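Local coordinates for envelopment polyprotein (Bovine Schmallenberg virus BH80/Germany/2011, PDB 7A56) that probably drives fusion of the viral and host-cell membranes during entry, as a class II fusion glycoprotein (Gc) captured here as a trimer in its postfusion form, at residues Gln31-Asn36 with Ser223-Leu228; Asn90-Met93 with Glu97-Phe100; His131-Thr136 with Asn290-Ile295; Arg156-Gly161 with Cys167-Asp172. All blocks are in the same frame, centred on the assembly; numbering follows the deposited sequence.

Contact 1 (Gln31-Asn36 with Ser223-Leu228); sequences QSDIAN and SDRIQL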
loop_
_atom_site.group_PDB
_atom_site.type_symbol
_atom_site.label_atom_id
_atom_site.label_comp_id
_atom_site.label_asym_id
_atom_site.label_seq_id
_atom_site.Cartn_x
_atom_site.Cartn_y
_atom_site.Cartn_z
ATOM N N GLN A 31 26.760 13.210 -34.640
ATOM C CA GLN A 31 25.973 13.801 -33.562
ATOM C C GLN A 31 24.852 14.681 -34.121
ATOM O O GLN A 31 23.742 14.734 -33.551
ATOM C CB GLN A 31 26.921 14.577 -32.639
ATOM C CG GLN A 31 27.836 13.652 -31.831
ATOM C CD GLN A 31 28.896 14.414 -31.046
ATOM O OE1 GLN A 31 29.447 15.386 -31.533
ATOM N NE2 GLN A 31 29.171 13.981 -29.821
ATOM N N SER A 32 25.109 15.339 -35.257
ATOM C CA SER A 32 24.079 16.142 -35.910
ATOM C C SER A 32 22.933 15.280 -36.391
ATOM O O SER A 32 21.765 15.677 -36.308
ATOM C CB SER A 32 24.674 16.870 -37.117
ATOM O OG SER A 32 24.928 18.194 -36.831
ATOM N N ASP A 33 23.268 14.147 -37.008
ATOM C CA ASP A 33 22.255 13.195 -37.454
ATOM C C ASP A 33 21.380 12.713 -36.294
ATOM O O ASP A 33 20.147 12.628 -36.420
ATOM C CB ASP A 33 22.946 12.017 -38.128
ATOM C CG ASP A 33 23.436 12.353 -39.539
ATOM O OD1 ASP A 33 23.096 13.423 -40.088
ATOM O OD2 ASP A 33 24.196 11.549 -40.075
ATOM N N ILE A 34 22.007 12.301 -35.184
ATOM C CA ILE A 34 21.235 11.922 -33.990
ATOM C C ILE A 34 20.355 13.068 -33.505
ATOM O O ILE A 34 19.173 12.872 -33.193
ATOM C CB ILE A 34 22.164 11.434 -32.867
ATOM C CG1 ILE A 34 22.885 10.172 -33.317
ATOM C CG2 ILE A 34 21.339 11.230 -31.558
ATOM C CD1 ILE A 34 24.223 9.850 -32.569
ATOM N N ALA A 35 20.931 14.265 -33.355
ATOM C CA ALA A 35 20.152 15.384 -32.838
ATOM C C ALA A 35 18.959 15.645 -33.727
ATOM O O ALA A 35 17.847 15.891 -33.239
ATOM C CB ALA A 35 21.006 16.665 -32.733
ATOM N N ASN A 36 19.171 15.586 -35.051
ATOM C CA ASN A 36 18.075 15.904 -35.948
ATOM C C ASN A 36 16.980 14.848 -35.871
ATOM O O ASN A 36 15.788 15.170 -35.928
ATOM C CB ASN A 36 18.623 16.037 -37.366
ATOM C CG ASN A 36 17.542 16.071 -38.394
ATOM O OD1 ASN A 36 16.797 17.041 -38.481
ATOM N ND2 ASN A 36 17.420 14.992 -39.171
ATOM N N SER A 223 12.526 6.953 -32.252
ATOM C CA SER A 223 13.171 7.665 -33.338
ATOM C C SER A 223 13.785 6.603 -34.243
ATOM O O SER A 223 13.696 5.396 -33.948
ATOM C CB SER A 223 14.235 8.654 -32.824
ATOM O OG SER A 223 15.319 7.961 -32.192
ATOM N N ASP A 224 14.439 7.037 -35.324
ATOM C CA ASP A 224 15.018 6.057 -36.246
ATOM C C ASP A 224 16.187 5.324 -35.608
ATOM O O ASP A 224 16.292 4.100 -35.714
ATOM C CB ASP A 224 15.457 6.738 -37.545
ATOM C CG ASP A 224 14.283 7.296 -38.314
ATOM O OD1 ASP A 224 13.176 6.729 -38.194
ATOM O OD2 ASP A 224 14.446 8.300 -39.001
ATOM N N ARG A 225 17.069 6.052 -34.926
ATOM C CA ARG A 225 18.270 5.453 -34.344
ATOM C C ARG A 225 18.101 4.970 -32.907
ATOM O O ARG A 225 18.803 4.022 -32.481
ATOM C CB ARG A 225 19.401 6.486 -34.382
ATOM C CG ARG A 225 19.839 6.825 -35.819
ATOM C CD ARG A 225 20.562 8.164 -35.845
ATOM N NE ARG A 225 21.013 8.434 -37.196
ATOM C CZ ARG A 225 20.232 8.918 -38.158
ATOM N NH1 ARG A 225 18.973 9.222 -37.899
ATOM N NH2 ARG A 225 20.729 9.105 -39.396
ATOM N N ILE A 226 17.229 5.607 -32.123
ATOM C CA ILE A 226 17.163 5.312 -30.690
ATOM C C ILE A 226 15.725 5.095 -30.257
ATOM O O ILE A 226 14.832 5.898 -30.569
ATOM C CB ILE A 226 17.813 6.418 -29.839
ATOM C CG1 ILE A 226 19.282 6.664 -30.283
ATOM C CG2 ILE A 226 17.644 6.076 -28.308
ATOM C CD1 ILE A 226 19.831 7.960 -29.655
ATOM N N GLN A 227 15.481 3.968 -29.600
ATOM C CA GLN A 227 14.162 3.729 -29.025
ATOM C C GLN A 227 14.288 3.552 -27.519
ATOM O O GLN A 227 15.253 2.951 -27.031
ATOM C CB GLN A 227 13.494 2.478 -29.669
ATOM C CG GLN A 227 13.221 2.614 -31.158
ATOM C CD GLN A 227 14.290 2.073 -31.915
ATOM O OE1 GLN A 227 14.716 0.929 -31.664
ATOM N NE2 GLN A 227 14.794 2.871 -32.893
ATOM N N LEU A 228 13.289 4.047 -26.768
ATOM C CA LEU A 228 13.287 3.824 -25.338
ATOM C C LEU A 228 11.862 3.512 -24.888
ATOM O O LEU A 228 10.896 3.944 -25.521
ATOM C CB LEU A 228 13.792 5.058 -24.535
ATOM C CG LEU A 228 15.126 5.730 -24.918
ATOM C CD1 LEU A 228 14.778 6.853 -25.871
ATOM C CD2 LEU A 228 15.859 6.251 -23.668
HETATM O O HOH W 1 23.845 8.903 -39.597
#

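Contact 2 (Asn90-Met93 with Glu97-Phe100); sequences NIAM and ESLF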
loop_
_atom_site.group_PDB
_atom_site.type_symbol
_atom_site.label_atom_id
_atom_site.label_comp_id
_atom_site.label_asym_id
_atom_site.label_seq_id
_atom_site.Cartn_x
_atom_site.Cartn_y
_atom_site.Cartn_z
ATOM N N ASN A 90 29.726 4.206 -25.056
ATOM C CA ASN A 90 30.782 4.678 -25.935
ATOM C C ASN A 90 30.611 4.131 -27.361
ATOM O O ASN A 90 30.327 2.941 -27.564
ATOM C CB ASN A 90 32.121 4.268 -25.335
ATOM C CG ASN A 90 33.287 4.688 -26.180
ATOM O OD1 ASN A 90 33.507 5.884 -26.411
ATOM N ND2 ASN A 90 34.073 3.711 -26.620
ATOM N N ILE A 91 30.692 5.043 -28.329
ATOM C CA ILE A 91 30.584 4.759 -29.752
ATOM C C ILE A 91 31.997 4.771 -30.323
ATOM O O ILE A 91 32.726 5.777 -30.168
ATOM C CB ILE A 91 29.720 5.805 -30.476
ATOM C CG1 ILE A 91 28.441 6.154 -29.663
ATOM C CG2 ILE A 91 29.398 5.284 -31.866
ATOM C CD1 ILE A 91 27.595 4.922 -29.439
ATOM N N ALA A 92 32.335 3.698 -31.050
ATOM C CA ALA A 92 33.664 3.542 -31.630
ATOM C C ALA A 92 33.579 3.012 -33.057
ATOM O O ALA A 92 32.647 2.286 -33.426
ATOM C CB ALA A 92 34.510 2.583 -30.768
ATOM N N MET A 93 34.573 3.385 -33.860
ATOM C CA MET A 93 34.801 2.726 -35.146
ATOM C C MET A 93 34.936 1.221 -34.957
ATOM O O MET A 93 35.471 0.781 -33.929
ATOM C CB MET A 93 36.068 3.280 -35.787
ATOM C CG MET A 93 35.987 4.740 -36.132
ATOM S SD MET A 93 34.745 5.075 -37.404
ATOM C CE MET A 93 35.657 4.527 -38.869
ATOM N N GLU A 97 38.894 3.281 -33.255
ATOM C CA GLU A 97 39.055 4.212 -32.162
ATOM C C GLU A 97 37.700 4.716 -31.667
ATOM O O GLU A 97 36.693 4.658 -32.379
ATOM C CB GLU A 97 39.894 5.393 -32.611
ATOM C CG GLU A 97 39.445 5.946 -33.953
ATOM C CD GLU A 97 40.235 7.193 -34.316
ATOM O OE1 GLU A 97 40.426 8.046 -33.414
ATOM O OE2 GLU A 97 40.689 7.306 -35.482
ATOM N N SER A 98 37.700 5.213 -30.435
ATOM C CA SER A 98 36.492 5.787 -29.841
ATOM C C SER A 98 36.128 7.111 -30.507
ATOM O O SER A 98 36.995 7.913 -30.843
ATOM C CB SER A 98 36.692 6.001 -28.334
ATOM O OG SER A 98 36.572 4.771 -27.627
ATOM N N LEU A 99 34.834 7.347 -30.686
ATOM C CA LEU A 99 34.345 8.530 -31.380
ATOM C C LEU A 99 33.630 9.463 -30.415
ATOM O O LEU A 99 34.053 10.612 -30.236
ATOM C CB LEU A 99 33.399 8.124 -32.520
ATOM C CG LEU A 99 33.949 7.313 -33.705
ATOM C CD1 LEU A 99 32.845 6.488 -34.307
ATOM C CD2 LEU A 99 34.524 8.240 -34.768
ATOM N N PHE A 100 32.555 9.002 -29.779
ATOM C CA PHE A 100 31.890 9.888 -28.821
ATOM C C PHE A 100 31.025 9.038 -27.918
ATOM O O PHE A 100 30.958 7.820 -28.073
ATOM C CB PHE A 100 31.071 11.006 -29.500
ATOM C CG PHE A 100 29.955 10.501 -30.392
ATOM C CD1 PHE A 100 30.212 10.207 -31.720
ATOM C CD2 PHE A 100 28.658 10.374 -29.909
ATOM C CE1 PHE A 100 29.230 9.747 -32.553
ATOM C CE2 PHE A 100 27.636 9.882 -30.735
ATOM C CZ PHE A 100 27.931 9.586 -32.078
#

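Contact 3 (His131-Thr136 with Asn290-Ile295); sequences HEEVCT and NRKDVI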
loop_
_atom_site.group_PDB
_atom_site.type_symbol
_atom_site.label_atom_id
_atom_site.label_comp_id
_atom_site.label_asym_id
_atom_site.label_seq_id
_atom_site.Cartn_x
_atom_site.Cartn_y
_atom_site.Cartn_z
ATOM N N HIS A 131 -27.631 28.429 27.329
ATOM C CA HIS A 131 -28.408 27.602 28.259
ATOM C C HIS A 131 -29.671 28.333 28.668
ATOM O O HIS A 131 -29.774 29.567 28.565
ATOM C CB HIS A 131 -27.611 27.205 29.518
ATOM C CG HIS A 131 -27.438 28.328 30.484
ATOM N ND1 HIS A 131 -26.450 29.279 30.346
ATOM C CD2 HIS A 131 -28.135 28.669 31.604
ATOM C CE1 HIS A 131 -26.533 30.151 31.337
ATOM N NE2 HIS A 131 -27.547 29.802 32.117
ATOM N N GLU A 132 -30.649 27.549 29.122
ATOM C CA GLU A 132 -31.882 28.075 29.694
ATOM C C GLU A 132 -32.295 27.204 30.878
ATOM O O GLU A 132 -31.859 26.062 31.025
ATOM C CB GLU A 132 -33.038 28.083 28.693
ATOM C CG GLU A 132 -32.680 28.500 27.303
ATOM C CD GLU A 132 -33.097 29.906 26.966
ATOM O OE1 GLU A 132 -33.059 30.241 25.752
ATOM O OE2 GLU A 132 -33.443 30.678 27.900
ATOM N N GLU A 133 -33.186 27.724 31.696
ATOM C CA GLU A 133 -33.820 26.858 32.683
ATOM C C GLU A 133 -35.306 27.143 32.707
ATOM O O GLU A 133 -35.733 28.242 32.366
ATOM C CB GLU A 133 -33.225 26.999 34.104
ATOM C CG GLU A 133 -33.434 28.268 34.813
ATOM C CD GLU A 133 -32.821 28.220 36.223
ATOM O OE1 GLU A 133 -31.591 28.392 36.320
ATOM O OE2 GLU A 133 -33.546 27.986 37.219
ATOM N N VAL A 134 -36.085 26.135 33.116
ATOM C CA VAL A 134 -37.519 26.262 33.325
ATOM C C VAL A 134 -37.884 25.723 34.715
ATOM O O VAL A 134 -37.328 24.723 35.196
ATOM C CB VAL A 134 -38.339 25.567 32.210
ATOM C CG1 VAL A 134 -37.883 26.039 30.829
ATOM C CG2 VAL A 134 -38.230 24.075 32.303
ATOM N N CYS A 135 -38.819 26.426 35.351
ATOM C CA CYS A 135 -39.199 26.185 36.742
ATOM C C CYS A 135 -39.947 24.867 36.899
ATOM O O CYS A 135 -39.634 24.068 37.801
ATOM C CB CYS A 135 -40.059 27.354 37.212
ATOM S SG CYS A 135 -40.957 27.066 38.787
ATOM N N THR A 136 -40.867 24.583 35.971
ATOM C CA THR A 136 -41.716 23.406 36.016
ATOM C C THR A 136 -41.735 22.678 34.673
ATOM O O THR A 136 -41.349 23.216 33.630
ATOM C CB THR A 136 -43.155 23.780 36.413
ATOM O OG1 THR A 136 -43.827 22.578 36.749
ATOM C CG2 THR A 136 -43.855 24.395 35.225
ATOM N N ASN A 290 -32.495 32.580 42.674
ATOM C CA ASN A 290 -31.866 33.090 41.467
ATOM C C ASN A 290 -31.578 31.917 40.553
ATOM O O ASN A 290 -31.502 30.771 40.997
ATOM C CB ASN A 290 -30.593 33.837 41.784
ATOM C CG ASN A 290 -30.451 35.072 40.935
ATOM O OD1 ASN A 290 -30.136 34.992 39.740
ATOM N ND2 ASN A 290 -30.720 36.210 41.520
ATOM N N ARG A 291 -31.400 32.223 39.265
ATOM C CA ARG A 291 -31.076 31.202 38.280
ATOM C C ARG A 291 -29.827 30.440 38.691
ATOM O O ARG A 291 -28.937 31.005 39.336
ATOM C CB ARG A 291 -30.863 31.847 36.903
ATOM C CG ARG A 291 -32.164 32.122 36.191
ATOM C CD ARG A 291 -31.985 33.053 35.000
ATOM N NE ARG A 291 -33.273 33.263 34.333
ATOM C CZ ARG A 291 -34.302 33.952 34.845
ATOM N NH1 ARG A 291 -34.227 34.518 36.052
ATOM N NH2 ARG A 291 -35.430 34.073 34.148
ATOM N N LYS A 292 -29.802 29.132 38.378
ATOM C CA LYS A 292 -28.623 28.293 38.616
ATOM C C LYS A 292 -27.448 28.726 37.740
ATOM O O LYS A 292 -27.634 29.268 36.645
ATOM C CB LYS A 292 -28.955 26.807 38.349
ATOM C CG LYS A 292 -30.155 26.347 39.281
ATOM C CD LYS A 292 -31.090 25.346 38.528
ATOM C CE LYS A 292 -32.442 25.225 39.311
ATOM N NZ LYS A 292 -32.969 26.524 39.758
ATOM N N ASP A 293 -26.229 28.488 38.238
ATOM C CA ASP A 293 -25.007 28.658 37.423
ATOM C C ASP A 293 -24.652 27.358 36.749
ATOM O O ASP A 293 -24.519 26.332 37.417
ATOM C CB ASP A 293 -23.819 29.116 38.268
ATOM C CG ASP A 293 -24.089 30.393 39.035
ATOM O OD1 ASP A 293 -24.637 31.368 38.475
ATOM O OD2 ASP A 293 -23.747 30.441 40.234
ATOM N N VAL A 294 -24.415 27.418 35.427
ATOM C CA VAL A 294 -23.995 26.273 34.634
ATOM C C VAL A 294 -22.489 26.127 34.762
ATOM O O VAL A 294 -21.755 27.108 34.591
ATOM C CB VAL A 294 -24.423 26.467 33.172
ATOM C CG1 VAL A 294 -23.774 25.452 32.250
ATOM C CG2 VAL A 294 -25.969 26.383 33.087
ATOM N N ILE A 295 -22.026 24.926 35.125
ATOM C CA ILE A 295 -20.590 24.638 35.172
ATOM C C ILE A 295 -20.299 23.721 34.004
ATOM O O ILE A 295 -20.867 22.629 33.913
ATOM C CB ILE A 295 -20.156 24.012 36.509
ATOM C CG1 ILE A 295 -20.887 24.671 37.717
ATOM C CG2 ILE A 295 -18.558 24.011 36.618
ATOM C CD1 ILE A 295 -20.326 25.964 38.151
HETATM O O HOH W 2 -27.188 31.365 34.651
HETATM O O HOH W 3 -29.632 29.105 34.728
#

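Contact 4 (Arg156-Gly161 with Cys167-Asp172); sequences RSSNWG and CLAIND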
loop_
_atom_site.group_PDB
_atom_site.type_symbol
_atom_site.label_atom_id
_atom_site.label_comp_id
_atom_site.label_asym_id
_atom_site.label_seq_id
_atom_site.Cartn_x
_atom_site.Cartn_y
_atom_site.Cartn_z
ATOM N N ARG A 156 -35.352 17.619 36.856
ATOM C CA ARG A 156 -35.560 17.747 38.309
ATOM C C ARG A 156 -34.652 18.832 38.907
ATOM O O ARG A 156 -34.173 18.711 40.035
ATOM C CB ARG A 156 -35.304 16.396 39.010
ATOM C CG ARG A 156 -36.159 15.216 38.509
ATOM C CD ARG A 156 -35.517 13.853 38.872
ATOM N NE ARG A 156 -34.289 13.595 38.067
ATOM C CZ ARG A 156 -33.062 13.590 38.597
ATOM N NH1 ARG A 156 -32.909 13.803 39.908
ATOM N NH2 ARG A 156 -32.008 13.372 37.846
ATOM N N SER A 157 -34.426 19.927 38.169
ATOM C CA SER A 157 -33.460 20.901 38.664
ATOM C C SER A 157 -34.045 21.892 39.700
ATOM O O SER A 157 -33.277 22.433 40.534
ATOM C CB SER A 157 -32.845 21.635 37.471
ATOM O OG SER A 157 -33.885 22.040 36.589
ATOM N N SER A 158 -35.372 22.089 39.739
ATOM C CA SER A 158 -35.995 22.972 40.721
ATOM C C SER A 158 -36.117 22.235 42.063
ATOM O O SER A 158 -36.677 21.134 42.121
ATOM C CB SER A 158 -37.391 23.416 40.255
ATOM O OG SER A 158 -37.287 24.205 39.072
ATOM N N ASN A 159 -35.558 22.799 43.125
ATOM C CA ASN A 159 -35.745 22.216 44.459
ATOM C C ASN A 159 -35.585 23.317 45.472
ATOM O O ASN A 159 -35.076 24.394 45.161
ATOM C CB ASN A 159 -34.711 21.127 44.760
ATOM C CG ASN A 159 -35.097 19.786 44.224
ATOM O OD1 ASN A 159 -35.999 19.150 44.742
ATOM N ND2 ASN A 159 -34.375 19.322 43.180
ATOM N N TRP A 160 -35.991 23.027 46.715
ATOM C CA TRP A 160 -35.780 24.007 47.764
ATOM C C TRP A 160 -34.288 24.298 47.930
ATOM O O TRP A 160 -33.474 23.379 48.011
ATOM C CB TRP A 160 -36.363 23.484 49.079
ATOM C CG TRP A 160 -36.393 24.505 50.105
ATOM C CD1 TRP A 160 -37.367 25.438 50.301
ATOM C CD2 TRP A 160 -35.406 24.739 51.101
ATOM N NE1 TRP A 160 -37.068 26.207 51.381
ATOM C CE2 TRP A 160 -35.865 25.812 51.890
ATOM C CE3 TRP A 160 -34.188 24.132 51.419
ATOM C CZ2 TRP A 160 -35.147 26.314 52.970
ATOM C CZ3 TRP A 160 -33.469 24.634 52.502
ATOM C CH2 TRP A 160 -33.953 25.714 53.258
ATOM N N GLY A 161 -33.944 25.584 48.054
ATOM C CA GLY A 161 -32.556 25.966 48.094
ATOM C C GLY A 161 -31.949 26.090 46.716
ATOM O O GLY A 161 -30.739 26.339 46.604
ATOM N N CYS A 167 -40.007 30.493 41.887
ATOM C CA CYS A 167 -40.298 29.084 41.662
ATOM C C CYS A 167 -40.394 28.336 42.989
ATOM O O CYS A 167 -39.531 28.478 43.851
ATOM C CB CYS A 167 -39.202 28.479 40.762
ATOM S SG CYS A 167 -39.511 26.784 40.226
ATOM N N LEU A 168 -41.423 27.510 43.144
ATOM C CA LEU A 168 -41.540 26.673 44.335
ATOM C C LEU A 168 -41.618 25.188 44.003
ATOM O O LEU A 168 -42.030 24.390 44.864
ATOM C CB LEU A 168 -42.787 27.088 45.137
ATOM C CG LEU A 168 -42.856 28.560 45.501
ATOM C CD1 LEU A 168 -44.267 28.915 45.946
ATOM C CD2 LEU A 168 -41.903 28.777 46.649
ATOM N N ALA A 169 -41.290 24.807 42.765
ATOM C CA ALA A 169 -41.362 23.425 42.327
ATOM C C ALA A 169 -40.273 22.577 42.991
ATOM O O ALA A 169 -39.193 23.063 43.373
ATOM C CB ALA A 169 -41.240 23.359 40.791
ATOM N N ILE A 170 -40.593 21.306 43.188
ATOM C CA ILE A 170 -39.726 20.368 43.898
ATOM C C ILE A 170 -39.541 19.176 42.985
ATOM O O ILE A 170 -40.534 18.589 42.534
ATOM C CB ILE A 170 -40.324 19.899 45.245
ATOM C CG1 ILE A 170 -40.632 21.094 46.138
ATOM C CG2 ILE A 170 -39.360 18.885 45.899
ATOM C CD1 ILE A 170 -39.443 21.904 46.576
ATOM N N ASN A 171 -38.291 18.817 42.722
ATOM C CA ASN A 171 -37.987 17.662 41.889
ATOM C C ASN A 171 -38.684 17.781 40.525
ATOM O O ASN A 171 -39.323 16.842 40.031
ATOM C CB ASN A 171 -38.345 16.366 42.641
ATOM C CG ASN A 171 -37.211 15.918 43.556
ATOM O OD1 ASN A 171 -36.030 16.115 43.219
ATOM N ND2 ASN A 171 -37.530 15.382 44.714
ATOM N N ASP A 172 -38.540 18.966 39.911
ATOM C CA ASP A 172 -39.299 19.334 38.721
ATOM C C ASP A 172 -38.484 20.369 37.943
ATOM O O ASP A 172 -37.471 20.888 38.426
ATOM C CB ASP A 172 -40.704 19.836 39.134
ATOM C CG ASP A 172 -41.685 20.025 37.945
ATOM O OD1 ASP A 172 -41.561 19.476 36.798
ATOM O OD2 ASP A 172 -42.641 20.762 38.149
HETATM O O HOH W 4 -34.621 14.125 42.198
#

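Contact 1 (Gln31-Asn36 with Ser223-Leu228)
A water bound 2.7 Å from Asp33 OD2, to which it donates, accepts in turn from Arg225 NH2, and so links the helix to the loop that leads into strand 226-231. It lies at the edge of the guanidinium, in its plane, while Asp33 OD2 lies well out of that plane. Asp33 OD2 and Arg225 NH2 are 4.3 Å apart, so the two groups attract only as charges and through the shared water. Over one face of the guanidinium comes Asp33 CB, 3.9 Å from NH2 of Arg225. The other terminal nitrogen, NH1, forms a salt bridge with Asp37, one turn further along the helix, which fixes how the planar group is turned. The extended arginine chain reaches across to the helix and rests its CD 4.0 Å from CG1 of Ile34. That isoleucine turns its second branch inward, where CG2 meets Ile226 CD1 at 4.1 Å, the side chains crossing at about a right angle. The start of the strand is braced locally: Ile226 O takes both the Ser223 amide and the Ser223 hydroxyl, OG lying 2.7 Å away on a lone pair. Helix 23-40 packs beside strands 226-231 and 335-343; Ile34 also touches Phe100 and Ile102 of strand 98-134, Met206 of strand 197-206 and Leu342, while Ile226 packs on Ile204 and Ile340.

Contact 2 (Asn90-Met93 with Glu97-Phe100)
Phe100 CG sits between the backbone N and the carbonyl carbon (chi1 61°), which carries the ring beside Ile91, while Asn90, with CG trans to N at chi1 179°, extends its amide across to Ser98. These pairs belong to a beta hairpin, strands 86-92 and 98-134, interrupted by a classic beta bulge: Leu99 and Phe100 both stand opposite Ile91, and the register slips by one before Ala92 pairs with Ser98. Ile91 O is therefore gripped twice, by Leu99 N at 2.7 Å within the carbonyl plane and by Phe100 N at a longer 3.3 Å. On the other side of the residue, Ile91 N gives a nearly linear bond to Phe100 O. Closer to the turn, Met93 N is bound to Glu97 O. Leu99, the extra residue on its strand, packs on Met93 just beyond the end of strand 86-92, its CD1 lying 3.9 Å from Met93 SD and the two side chains crossing at an oblique angle. Ile23 and Tyr26 of helix 23-40 cover this apolar patch, and Ile27 and Gln31 of the same helix pack on Phe100. Asn90 also binds Asn348 of the adjoining strand 346-350 through ND2, the nitrogen that reaches Ser98 OG at 2.9 Å, close to the amide plane. Above the phenylalanine, Ile91 CG1 makes a CH-pi contact, 4.2 Å from the centroid of the Phe100 ring and 20° off its normal.

Contact 3 (His131-Thr136 with Asn290-Ile295)
At the far end of the long strand 98-134, two side chains reach across to the hairpin of strands 281-285 and 293-296: Glu133 meets the residues leading into its second strand and His131 meets Val294 within it. The glutamate holds Lys292 at two points. OE1 of Glu133 uses its syn lone pair for the Lys292 backbone amide, at 2.8 Å, and OE2 forms a salt bridge with Lys292 NZ at 3.0 Å, the ammonium lying somewhat out of the carboxylate plane. Bends at chi2 and chi4 curl the lysine round to the second oxygen, and its NZ is also bonded to Cys162 O. Arg291 touches through the aliphatic start of its chain, CB lying 3.6 Å from Glu133 OE1. The position, near the end of the elongated molecule, is consistent with the domain II of class II fusion proteins, which carries the fusion loops at its tip. Water strengthens the join on the histidine side of Glu133. One molecule donates to Glu133 OE1 at 2.6 Å and to Lys292 O; a second donates to that same carbonyl oxygen and is 3.0 Å from His131 NE2. His131 CG lies between the backbone N and the carbonyl carbon (chi1 74°), which presents one ring face to Val294, whose CG2 sits 3.7 Å from the ring centroid in a CH-pi contact.

Contact 4 (Arg156-Gly161 with Cys167-Asp172)
Ser158 N donates to Asp172 O at 2.8 Å, nearly in line with the carbonyl, which makes the two residues an antiparallel hydrogen-bonded pair. Beside it, Asn171 N is shared between two acceptors: a weak bond to Ser158 O, and a bond of 3.1 Å to Asn159 OD1, which it approaches from above the side-chain carbonyl plane. The Asn159 and Asn171 amides stand almost perpendicular, 83° apart. Ile170 brings CD1 to 3.6 Å from Trp160 N, while Ala169 CB lies 3.9 Å from Ser158 CB. Further out, a water donates to Asn171 OD1 at 2.6 Å and accepts from Arg156 NH1. Ser158 OG is bonded to Cys135 O, and Asp172 OD2 to Thr136 OG1, while the Cys135-Cys167 disulfide pins the returning loop. Arg156 forms a salt bridge with Asp283 and a cation-pi contact with Tyr284, both of the second subunit, and Asn171 ND2 is bonded to Trp160 O of that subunit. Disulfide-linked loops meeting their copies in other subunits at the end of the elongated chain, with an exposed tryptophan, are consistent with the fusion-loop region of a class II fusion protein.

Overall arrangement
The four contacts fall into two pairs at opposite ends of an elongated chain, contacts 1 and 4 lying about 95 Å apart between centres. Contacts 1 and 2 share the packing on Phe100, and both are partly buried, with apolar side chains gathered around helix 23-40. Contacts 3 and 4, their centres about 11 Å apart, are joined by a disulfide and a side-chain hydrogen bond. Polar groups and waters prevail in both, and contact 4 adds a salt bridge and hydrogen bonds to other subunits; contact 3 lies at the surface and contact 4 is partly buried. Strand 98-134 runs between the pairs, serving contact 2 at its start and contact 3 at its end.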